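Local coordinates for prepilin-like protein (Thermus thermophilus, PDB 6QVF) that is a type IV pilin associated with natural competence and probably acts as a DNA receptor at the tip of a pilus, at residues B[41-46]-B[56-61]; B[32-37]-B[52-57]; B[99-104]-B[125-130]; B[17-22]-B[132-137]. All coordinates share one frame; numbering follows the deposited sequence.

Contact 1 of 4, residues B[41-46]-B[56-61]; sequences YKDAPL and RSFYFV
The hairpin of strands 44-45 and 55-58 illustrates how one carbonyl can serve two successive residues, D43 and A44. R56 O accepts D43 N at 2.9 Å and A44 N at 3.1 Å, both donors lying in the carbonyl plane. The return bond, from R56 N to A44 O at 2.7 Å, arrives nearly along the C=O axis and completes the hydrogen-bonded pair A44-R56.

The tight part lies around D43. Its CG stands anti to the carbonyl carbon, which brings OD2 within 2.8 Å of F58 N; the bond is almost straight (168°) and uses the anti lone pair of OD2, the one away from OD1. OD1 is taken by a salt bridge to R78, so both oxygens are engaged and the group's rotation is fixed, an environment likely to favour the charged form. V61 CG2 comes tip to tip against the same carboxylate, and D43 CB rests 3.8 Å from F58 CD2. Alongside, S57 OG donates to Y41 O at 2.6 Å from above the carbonyl plane (42° out), while R86 is the hydroxyl's second partner.

The solvent side is looser. There the exposed L46 crosses R56 at about a right angle and lays CD2 over one face of the guanidinium, 3.4 Å from NH1 and displaced toward its rim. A chi3 bend (-74°) turns the arginine end there; the methyl meets the charged plane by van der Waals packing only.

With D43 and A44 both opposite R56, this is a classic beta bulge in an antiparallel hairpin.

Contact 2 of 4, residues B[32-37]-B[52-57]; sequences SEIVPA and SGNWRS
W55 O is held by one hydrogen bond, from V35 N at 2.8 Å along a nearly straight line (170°), with a weaker CA-H...O contact from I34 CA beside it at 3.3 Å. This is the antiparallel pairing of strands 32-35 and 55-57, which makes 32-35 an outer strand of a small three-stranded sheet. V35 and W55 form one hydrogen-bonded pair, E33 and S57 the next, with the non-hydrogen-bonded pair I34-R56 between them. In the reverse direction W55 N reaches V35 O at 2.7 Å, close to the C=O axis.

On one face V35 sets its two methyls to different tasks: CG1 lies 4.0 Å from S57 CB, while CG2 leans obliquely against W55 CB. E33 shares this face, and its OE1 is bound by Y59 OH. On the other face I34 places CG2 across the N54 side chain, 3.7 Å from CB, and turns CD1 obliquely toward the R56 guanidinium. Water bridges the end of that face, accepting from R56 NE in the guanidinium plane and bonding to S32 OG.

Beyond the strand ends, A37 packs obliquely on the indole, CA being 3.6 Å from W55 CD1; the ring's own NE1 is bound to P51 O. A second water bridges the two segments, accepting from A37 N at 2.9 Å and donating to S52 O at 3.0 Å.

Contact 3 of 4, residues B[99-104]-B[125-130]; sequences GIPVAW and THPRGP
Where strand 100-108 begins and strand 117-125 ends, a single backbone bond ties the segments, T125 N meeting P101 O at 3.0 Å nearly along the C=O axis; just after it the chain folds into a type I beta turn from H126 to G129.

That turn is held from within. G129 N bonds back to H126 O at 2.9 Å, H126 N bonds to P130 O at 2.8 Å, and the H126 side chain, its CG anti to the backbone N (chi1 -159°), brings ND1 to R128 N at 3.0 Å. The donor lies in the ring plane, and ND1 acting as acceptor is consistent with a neutral imidazole. The ring offers CD2 obliquely to I100 CD1 at 3.7 Å, while F10 of helix 2-30 also meets the ring. I100 CG2 turns against the T125 carbonyl.

Two prolines lie on the more exposed side. P127 CG sits 3.3 Å from G99 O, and P101 CD comes within 3.1 Å of T125 O.

This is the connecting loop of a beta hairpin (117-125, 131-139), with a type I turn at its tip, packed against the start of the neighbouring strand 100-108.

Contact 4 of 4, residues B[17-22]-B[132-137]; sequences AAVQVL and VTLGRR
L22, L134 and A18 carry this contact between helix 2-30 and strand 131-139, whose short segments run at 26° to each other with axes 8.6 Å apart. A18 and L22 stand one helical turn apart and both point at the strand, a spacing that lets them take L134 between them.

L134, with CG anti to its carbonyl carbon and chi2 extended, drives CD1 into the helix surface. The methyl lands 3.7 Å from A18 CB and 3.7 Å from V19 CG2, two successive helix residues. A18 also borders V132, whose CG1 lies 4.4 Å from its CB.

L22 straddles the following part of the strand. With CG anti to the backbone N (chi1 -178°), it crosses L134 at about a right angle and places CD2 4.0 Å from L134 CB. Its other methyl, CD1, lies 4.0 Å from R136 CB; the arginine begins toward the helix, then its extended chain leads away. Next to 131-139 in the sheet, strand 117-125 continues the apolar floor: A18 also touches V122 and A124, and L22 touches V120. The outer edge of strand 131-139 pairs antiparallel with a strand of the second subunit.

No hydrogen bond crosses the contact: methyl meets methyl and methylene, implying that van der Waals packing and burial of apolar surface, not directed bonds, hold the helix on the sheet, as in type IV pilins.

In the fold
Contacts 1 and 2 form one unit: their centres lie 7 Å apart, both use strand 55-58, and together they assemble the three-stranded sheet 32-35, 55-58, 44-45. Contacts 3 and 4, with centres 12 Å apart on the other side of the chain's centre, belong to the four-stranded sheet, where V102 and W104 pack on A17, A18 and V21 of helix 2-30. About 40 Å separates the centres of contacts 2 and 3. Along the chain, contacts 1 and 2 both close before contact 3 opens, all within the span of contact 4. The result is an elongated pilin whose helix 2-30 packs on the main sheet and then runs on into strand 32-35 of the small one.

Contact 1 of 4, residues B[41-46]-B[56-61]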
# COMPACT_ATOMS: atom_id res chain seq x y z
N TYR B 41 -26.28 12.96 -8.20
CA TYR B 41 -24.85 12.61 -8.10
C TYR B 41 -23.94 13.69 -8.66
O TYR B 41 -22.73 13.50 -8.78
CB TYR B 41 -24.59 11.26 -8.78
CG TYR B 41 -25.56 10.18 -8.40
CD1 TYR B 41 -25.81 9.88 -7.07
CD2 TYR B 41 -26.19 9.43 -9.36
CE1 TYR B 41 -26.69 8.87 -6.71
CE2 TYR B 41 -27.05 8.41 -9.02
CZ TYR B 41 -27.33 8.15 -7.69
OH TYR B 41 -28.19 7.18 -7.32
N LYS B 42 -24.51 14.85 -9.00
CA LYS B 42 -23.71 15.94 -9.52
C LYS B 42 -22.68 16.41 -8.48
O LYS B 42 -22.99 16.48 -7.29
CB LYS B 42 -24.60 17.09 -10.00
CG LYS B 42 -25.21 17.94 -8.89
CD LYS B 42 -26.27 18.89 -9.41
CE LYS B 42 -26.62 20.01 -8.45
NZ LYS B 42 -27.10 19.48 -7.16
N ASP B 43 -21.45 16.71 -8.95
CA ASP B 43 -20.39 17.22 -8.08
C ASP B 43 -19.92 18.61 -8.51
O ASP B 43 -19.77 19.49 -7.67
CB ASP B 43 -19.26 16.20 -8.00
CG ASP B 43 -19.68 14.96 -7.22
OD1 ASP B 43 -20.24 15.13 -6.10
OD2 ASP B 43 -19.47 13.83 -7.72
N ALA B 44 -19.61 18.80 -9.79
CA ALA B 44 -19.13 20.09 -10.23
C ALA B 44 -19.75 20.40 -11.59
O ALA B 44 -19.88 19.53 -12.44
CB ALA B 44 -17.62 20.10 -10.34
N PRO B 45 -20.13 21.68 -11.84
CA PRO B 45 -20.66 22.05 -13.15
C PRO B 45 -19.55 22.03 -14.20
O PRO B 45 -18.41 22.42 -13.90
CB PRO B 45 -21.22 23.45 -12.88
CG PRO B 45 -20.32 24.00 -11.79
CD PRO B 45 -20.01 22.81 -10.91
N LEU B 46 -19.88 21.58 -15.42
CA LEU B 46 -18.87 21.59 -16.51
C LEU B 46 -18.44 23.02 -16.83
O LEU B 46 -17.26 23.28 -17.14
CB LEU B 46 -19.44 20.92 -17.75
CG LEU B 46 -19.67 19.42 -17.66
CD1 LEU B 46 -20.14 18.87 -18.98
CD2 LEU B 46 -18.41 18.68 -17.19
N ARG B 56 -20.16 17.29 -13.90
CA ARG B 56 -19.36 16.08 -13.72
C ARG B 56 -19.70 15.47 -12.34
O ARG B 56 -19.92 16.20 -11.38
CB ARG B 56 -17.89 16.44 -13.86
CG ARG B 56 -16.96 15.22 -13.85
CD ARG B 56 -15.58 15.63 -14.31
NE ARG B 56 -15.58 15.85 -15.76
CZ ARG B 56 -15.38 17.00 -16.39
NH1 ARG B 56 -15.33 18.17 -15.76
NH2 ARG B 56 -15.24 16.96 -17.70
N SER B 57 -19.72 14.13 -12.30
CA SER B 57 -19.95 13.32 -11.14
C SER B 57 -18.74 12.43 -10.96
O SER B 57 -18.34 11.71 -11.89
CB SER B 57 -21.20 12.51 -11.30
OG SER B 57 -21.48 11.69 -10.16
N PHE B 58 -18.17 12.46 -9.74
CA PHE B 58 -16.99 11.64 -9.44
C PHE B 58 -17.38 10.44 -8.56
O PHE B 58 -17.89 10.62 -7.47
CB PHE B 58 -15.93 12.45 -8.70
CG PHE B 58 -15.41 13.63 -9.48
CD1 PHE B 58 -14.48 13.44 -10.47
CD2 PHE B 58 -15.86 14.92 -9.25
CE1 PHE B 58 -13.98 14.50 -11.19
CE2 PHE B 58 -15.37 15.98 -10.00
CZ PHE B 58 -14.44 15.76 -10.97
N TYR B 59 -17.07 9.25 -9.05
CA TYR B 59 -17.31 8.05 -8.26
C TYR B 59 -16.47 8.07 -6.98
O TYR B 59 -16.77 7.32 -6.05
CB TYR B 59 -17.05 6.79 -9.08
CG TYR B 59 -18.18 6.40 -10.00
CD1 TYR B 59 -18.52 7.20 -11.08
CD2 TYR B 59 -18.99 5.32 -9.73
CE1 TYR B 59 -19.57 6.87 -11.93
CE2 TYR B 59 -20.02 4.95 -10.59
CZ TYR B 59 -20.34 5.76 -11.67
OH TYR B 59 -21.39 5.44 -12.50
N PHE B 60 -15.38 8.83 -6.98
CA PHE B 60 -14.56 8.98 -5.77
C PHE B 60 -15.47 9.25 -4.56
O PHE B 60 -15.29 8.69 -3.47
CB PHE B 60 -13.53 10.09 -5.96
CG PHE B 60 -12.67 10.30 -4.75
CD1 PHE B 60 -13.12 11.06 -3.68
CD2 PHE B 60 -11.44 9.67 -4.68
CE1 PHE B 60 -12.33 11.19 -2.54
CE2 PHE B 60 -10.64 9.87 -3.55
CZ PHE B 60 -11.09 10.60 -2.50
N VAL B 61 -16.43 10.15 -4.75
CA VAL B 61 -17.34 10.53 -3.65
C VAL B 61 -18.15 9.33 -3.17
O VAL B 61 -18.29 9.10 -1.96
CB VAL B 61 -18.26 11.68 -4.09
CG1 VAL B 61 -19.26 12.08 -3.00
CG2 VAL B 61 -17.46 12.88 -4.55

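Contact 2 of 4, residues B[32-37]-B[52-57]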
# COMPACT_ATOMS: atom_id res chain seq x y z
N SER B 32 -15.24 9.11 -13.61
CA SER B 32 -16.18 10.23 -13.60
C SER B 32 -17.16 10.02 -14.74
O SER B 32 -16.87 9.25 -15.70
CB SER B 32 -15.50 11.54 -13.69
OG SER B 32 -14.84 11.74 -14.92
N GLU B 33 -18.30 10.72 -14.64
CA GLU B 33 -19.37 10.65 -15.64
C GLU B 33 -20.04 12.02 -15.71
O GLU B 33 -20.09 12.77 -14.71
CB GLU B 33 -20.29 9.52 -15.18
CG GLU B 33 -21.63 9.37 -15.80
CD GLU B 33 -22.45 8.29 -15.13
OE1 GLU B 33 -21.86 7.36 -14.53
OE2 GLU B 33 -23.69 8.37 -15.20
N ILE B 34 -20.55 12.35 -16.89
CA ILE B 34 -21.30 13.57 -17.08
C ILE B 34 -22.77 13.28 -16.77
O ILE B 34 -23.34 12.29 -17.24
CB ILE B 34 -21.13 14.08 -18.53
CG1 ILE B 34 -19.67 14.31 -18.88
CG2 ILE B 34 -21.94 15.35 -18.72
CD1 ILE B 34 -18.91 15.16 -17.90
N VAL B 35 -23.38 14.18 -15.99
CA VAL B 35 -24.76 14.02 -15.57
C VAL B 35 -25.46 15.37 -15.71
O VAL B 35 -24.83 16.42 -15.68
CB VAL B 35 -24.86 13.49 -14.12
CG1 VAL B 35 -24.13 12.15 -13.95
CG2 VAL B 35 -24.37 14.51 -13.10
N PRO B 36 -26.79 15.36 -15.83
CA PRO B 36 -27.55 16.61 -15.92
C PRO B 36 -27.64 17.30 -14.55
O PRO B 36 -27.35 16.68 -13.51
CB PRO B 36 -28.93 16.18 -16.43
CG PRO B 36 -29.03 14.72 -16.13
CD PRO B 36 -27.62 14.17 -16.03
N ALA B 37 -28.02 18.58 -14.57
CA ALA B 37 -28.11 19.43 -13.37
C ALA B 37 -29.09 18.85 -12.34
O ALA B 37 -28.95 19.16 -11.16
CB ALA B 37 -28.50 20.83 -13.74
N SER B 52 -26.94 25.44 -14.79
CA SER B 52 -28.15 24.80 -15.38
C SER B 52 -27.73 23.74 -16.41
O SER B 52 -28.52 22.87 -16.77
CB SER B 52 -29.10 25.83 -15.97
OG SER B 52 -28.55 26.40 -17.15
N GLY B 53 -26.48 23.87 -16.90
CA GLY B 53 -25.88 22.92 -17.85
C GLY B 53 -25.51 21.60 -17.18
O GLY B 53 -25.88 21.32 -16.05
N ASN B 54 -24.77 20.75 -17.90
CA ASN B 54 -24.35 19.44 -17.37
C ASN B 54 -23.26 19.60 -16.30
O ASN B 54 -22.57 20.62 -16.18
CB ASN B 54 -23.92 18.50 -18.49
CG ASN B 54 -25.10 18.07 -19.34
OD1 ASN B 54 -26.18 17.76 -18.81
ND2 ASN B 54 -24.92 18.02 -20.64
N TRP B 55 -23.11 18.52 -15.51
CA TRP B 55 -22.20 18.48 -14.40
C TRP B 55 -21.32 17.24 -14.55
O TRP B 55 -21.69 16.27 -15.17
CB TRP B 55 -22.97 18.39 -13.07
CG TRP B 55 -23.68 19.64 -12.66
CD1 TRP B 55 -24.59 20.36 -13.39
CD2 TRP B 55 -23.47 20.39 -11.44
NE1 TRP B 55 -24.97 21.47 -12.70
CE2 TRP B 55 -24.31 21.52 -11.50
CE3 TRP B 55 -22.70 20.18 -10.29
CZ2 TRP B 55 -24.37 22.46 -10.47
CZ3 TRP B 55 -22.74 21.12 -9.29
CH2 TRP B 55 -23.59 22.23 -9.36
N ARG B 56 -20.16 17.29 -13.90
CA ARG B 56 -19.36 16.08 -13.72
C ARG B 56 -19.70 15.47 -12.34
O ARG B 56 -19.92 16.20 -11.38
CB ARG B 56 -17.89 16.44 -13.86
CG ARG B 56 -16.96 15.22 -13.85
CD ARG B 56 -15.58 15.63 -14.31
NE ARG B 56 -15.58 15.85 -15.76
CZ ARG B 56 -15.38 17.00 -16.39
NH1 ARG B 56 -15.33 18.17 -15.76
NH2 ARG B 56 -15.24 16.96 -17.70
N SER B 57 -19.72 14.13 -12.30
CA SER B 57 -19.95 13.32 -11.14
C SER B 57 -18.74 12.43 -10.96
O SER B 57 -18.34 11.71 -11.89
CB SER B 57 -21.20 12.51 -11.30
OG SER B 57 -21.48 11.69 -10.16
O HOH W 1 -16.20 13.11 -16.87
O HOH W 2 -28.70 19.93 -16.99

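Contact 3 of 4, residues B[99-104]-B[125-130]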
# COMPACT_ATOMS: atom_id res chain seq x y z
N GLY B 99 -6.89 -18.82 -11.72
CA GLY B 99 -6.91 -19.73 -10.62
C GLY B 99 -6.32 -19.15 -9.35
O GLY B 99 -6.20 -19.88 -8.38
N ILE B 100 -6.01 -17.84 -9.35
CA ILE B 100 -5.43 -17.19 -8.19
C ILE B 100 -6.47 -16.27 -7.58
O ILE B 100 -6.86 -15.28 -8.20
CB ILE B 100 -4.15 -16.42 -8.55
CG1 ILE B 100 -3.08 -17.32 -9.17
CG2 ILE B 100 -3.62 -15.70 -7.30
CD1 ILE B 100 -2.03 -16.55 -9.93
N PRO B 101 -6.97 -16.57 -6.37
CA PRO B 101 -7.90 -15.68 -5.69
C PRO B 101 -7.17 -14.40 -5.27
O PRO B 101 -6.13 -14.46 -4.64
CB PRO B 101 -8.36 -16.45 -4.44
CG PRO B 101 -7.58 -17.75 -4.42
CD PRO B 101 -6.57 -17.72 -5.55
N VAL B 102 -7.82 -13.25 -5.53
CA VAL B 102 -7.34 -11.98 -5.13
C VAL B 102 -8.43 -11.31 -4.29
O VAL B 102 -9.46 -10.89 -4.83
CB VAL B 102 -6.99 -11.11 -6.34
CG1 VAL B 102 -6.35 -9.82 -5.88
CG2 VAL B 102 -6.07 -11.85 -7.33
N ALA B 103 -8.17 -11.16 -2.98
CA ALA B 103 -9.04 -10.35 -2.10
C ALA B 103 -8.78 -8.89 -2.43
O ALA B 103 -7.64 -8.49 -2.67
CB ALA B 103 -8.73 -10.63 -0.67
N TRP B 104 -9.84 -8.09 -2.45
CA TRP B 104 -9.70 -6.68 -2.78
C TRP B 104 -10.66 -5.86 -1.92
O TRP B 104 -11.71 -6.35 -1.52
CB TRP B 104 -9.93 -6.40 -4.27
CG TRP B 104 -11.32 -6.71 -4.73
CD1 TRP B 104 -11.75 -7.87 -5.30
CD2 TRP B 104 -12.45 -5.83 -4.73
NE1 TRP B 104 -13.07 -7.80 -5.61
CE2 TRP B 104 -13.54 -6.55 -5.28
CE3 TRP B 104 -12.67 -4.50 -4.34
CZ2 TRP B 104 -14.81 -5.99 -5.43
CZ3 TRP B 104 -13.94 -3.96 -4.46
CH2 TRP B 104 -14.99 -4.70 -4.99
N THR B 125 -3.45 -14.72 -3.26
CA THR B 125 -2.92 -15.89 -2.55
C THR B 125 -2.87 -17.04 -3.56
O THR B 125 -3.93 -17.59 -3.94
CB THR B 125 -3.80 -16.29 -1.37
OG1 THR B 125 -3.84 -15.26 -0.38
CG2 THR B 125 -3.32 -17.57 -0.73
N HIS B 126 -1.67 -17.34 -4.04
CA HIS B 126 -1.48 -18.44 -5.00
C HIS B 126 -1.82 -19.74 -4.31
O HIS B 126 -1.46 -19.95 -3.15
CB HIS B 126 -0.05 -18.50 -5.52
CG HIS B 126 0.07 -19.23 -6.80
ND1 HIS B 126 0.04 -20.63 -6.88
CD2 HIS B 126 0.22 -18.77 -8.06
CE1 HIS B 126 0.16 -20.96 -8.14
NE2 HIS B 126 0.30 -19.85 -8.89
N PRO B 127 -2.56 -20.64 -4.99
CA PRO B 127 -2.89 -21.94 -4.42
C PRO B 127 -1.65 -22.75 -4.02
O PRO B 127 -1.74 -23.60 -3.13
CB PRO B 127 -3.67 -22.66 -5.53
CG PRO B 127 -4.13 -21.57 -6.46
CD PRO B 127 -3.19 -20.40 -6.30
N ARG B 128 -0.51 -22.49 -4.65
CA ARG B 128 0.70 -23.22 -4.32
C ARG B 128 1.54 -22.49 -3.26
O ARG B 128 2.66 -22.92 -2.99
CB ARG B 128 1.49 -23.45 -5.60
CG ARG B 128 0.77 -24.33 -6.62
CD ARG B 128 0.56 -25.73 -6.10
NE ARG B 128 1.83 -26.41 -6.03
CZ ARG B 128 2.48 -26.84 -7.09
NH1 ARG B 128 1.98 -26.65 -8.31
NH2 ARG B 128 3.62 -27.48 -6.94
N GLY B 129 1.05 -21.36 -2.72
CA GLY B 129 1.68 -20.76 -1.54
C GLY B 129 1.88 -19.24 -1.62
O GLY B 129 1.45 -18.51 -0.71
N PRO B 130 2.64 -18.73 -2.61
CA PRO B 130 3.02 -17.31 -2.61
C PRO B 130 1.86 -16.33 -2.53
O PRO B 130 0.84 -16.47 -3.24
CB PRO B 130 3.83 -17.13 -3.90
CG PRO B 130 4.39 -18.53 -4.16
CD PRO B 130 3.30 -19.49 -3.69

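Contact 4 of 4, residues B[17-22]-B[132-137]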
# COMPACT_ATOMS: atom_id res chain seq x y z
N ALA B 17 -1.60 -11.07 -10.95
CA ALA B 17 -3.02 -11.13 -10.64
C ALA B 17 -3.39 -9.96 -9.71
O ALA B 17 -4.41 -9.27 -9.92
CB ALA B 17 -3.35 -12.43 -9.98
N ALA B 18 -2.56 -9.70 -8.69
CA ALA B 18 -2.82 -8.59 -7.79
C ALA B 18 -2.83 -7.28 -8.56
O ALA B 18 -3.69 -6.43 -8.30
CB ALA B 18 -1.79 -8.55 -6.69
N VAL B 19 -1.85 -7.06 -9.45
CA VAL B 19 -1.77 -5.79 -10.18
C VAL B 19 -3.06 -5.56 -10.97
O VAL B 19 -3.57 -4.42 -11.03
CB VAL B 19 -0.52 -5.76 -11.10
CG1 VAL B 19 -0.63 -4.66 -12.15
CG2 VAL B 19 0.72 -5.55 -10.26
N GLN B 20 -3.54 -6.60 -11.66
CA GLN B 20 -4.70 -6.50 -12.56
C GLN B 20 -5.92 -6.02 -11.75
O GLN B 20 -6.67 -5.12 -12.15
CB GLN B 20 -4.95 -7.88 -13.18
CG GLN B 20 -6.07 -7.89 -14.19
CD GLN B 20 -6.37 -9.28 -14.72
OE1 GLN B 20 -7.52 -9.68 -14.72
NE2 GLN B 20 -5.35 -10.00 -15.19
N VAL B 21 -6.13 -6.63 -10.59
CA VAL B 21 -7.26 -6.29 -9.74
C VAL B 21 -7.08 -4.89 -9.13
O VAL B 21 -8.00 -4.08 -9.10
CB VAL B 21 -7.45 -7.36 -8.64
CG1 VAL B 21 -8.55 -6.95 -7.67
CG2 VAL B 21 -7.72 -8.72 -9.28
N LEU B 22 -5.87 -4.57 -8.67
CA LEU B 22 -5.60 -3.25 -8.13
C LEU B 22 -5.87 -2.17 -9.18
O LEU B 22 -6.49 -1.14 -8.85
CB LEU B 22 -4.15 -3.17 -7.66
CG LEU B 22 -3.76 -1.84 -7.01
CD1 LEU B 22 -4.51 -1.65 -5.72
CD2 LEU B 22 -2.26 -1.76 -6.78
N VAL B 132 0.90 -12.07 -2.44
CA VAL B 132 1.35 -10.72 -2.79
C VAL B 132 0.27 -9.71 -2.39
O VAL B 132 -0.92 -9.88 -2.76
CB VAL B 132 1.68 -10.56 -4.27
CG1 VAL B 132 2.03 -9.12 -4.62
CG2 VAL B 132 2.82 -11.49 -4.70
N THR B 133 0.67 -8.74 -1.57
CA THR B 133 -0.25 -7.67 -1.11
C THR B 133 0.23 -6.32 -1.63
O THR B 133 1.37 -5.89 -1.33
CB THR B 133 -0.32 -7.59 0.42
OG1 THR B 133 -0.91 -8.79 0.91
CG2 THR B 133 -1.12 -6.40 0.92
N LEU B 134 -0.66 -5.65 -2.38
CA LEU B 134 -0.39 -4.36 -2.98
C LEU B 134 -1.49 -3.37 -2.58
O LEU B 134 -2.62 -3.72 -2.39
CB LEU B 134 -0.37 -4.45 -4.50
CG LEU B 134 0.61 -5.46 -5.09
CD1 LEU B 134 0.42 -5.54 -6.59
CD2 LEU B 134 2.04 -5.11 -4.77
N GLY B 135 -1.10 -2.11 -2.51
CA GLY B 135 -1.99 -1.02 -2.21
C GLY B 135 -1.79 0.16 -3.14
O GLY B 135 -0.72 0.38 -3.69
N ARG B 136 -2.86 0.92 -3.31
CA ARG B 136 -2.78 2.21 -3.94
C ARG B 136 -3.56 3.20 -3.09
O ARG B 136 -4.65 2.90 -2.62
CB ARG B 136 -3.30 2.17 -5.38
CG ARG B 136 -3.24 3.52 -6.07
CD ARG B 136 -3.44 3.49 -7.59
NE ARG B 136 -3.39 4.84 -8.13
CZ ARG B 136 -3.81 5.17 -9.33
NH1 ARG B 136 -4.21 4.20 -10.15
NH2 ARG B 136 -3.89 6.47 -9.65
N ARG B 137 -2.97 4.38 -2.92
CA ARG B 137 -3.57 5.50 -2.18
C ARG B 137 -4.00 6.56 -3.19
O ARG B 137 -3.16 7.10 -3.90
CB ARG B 137 -2.55 6.11 -1.22
CG ARG B 137 -3.08 7.21 -0.34
CD ARG B 137 -2.06 7.69 0.66
NE ARG B 137 -2.57 8.68 1.63
CZ ARG B 137 -2.46 9.99 1.49
NH1 ARG B 137 -1.88 10.49 0.41
NH2 ARG B 137 -2.89 10.78 2.48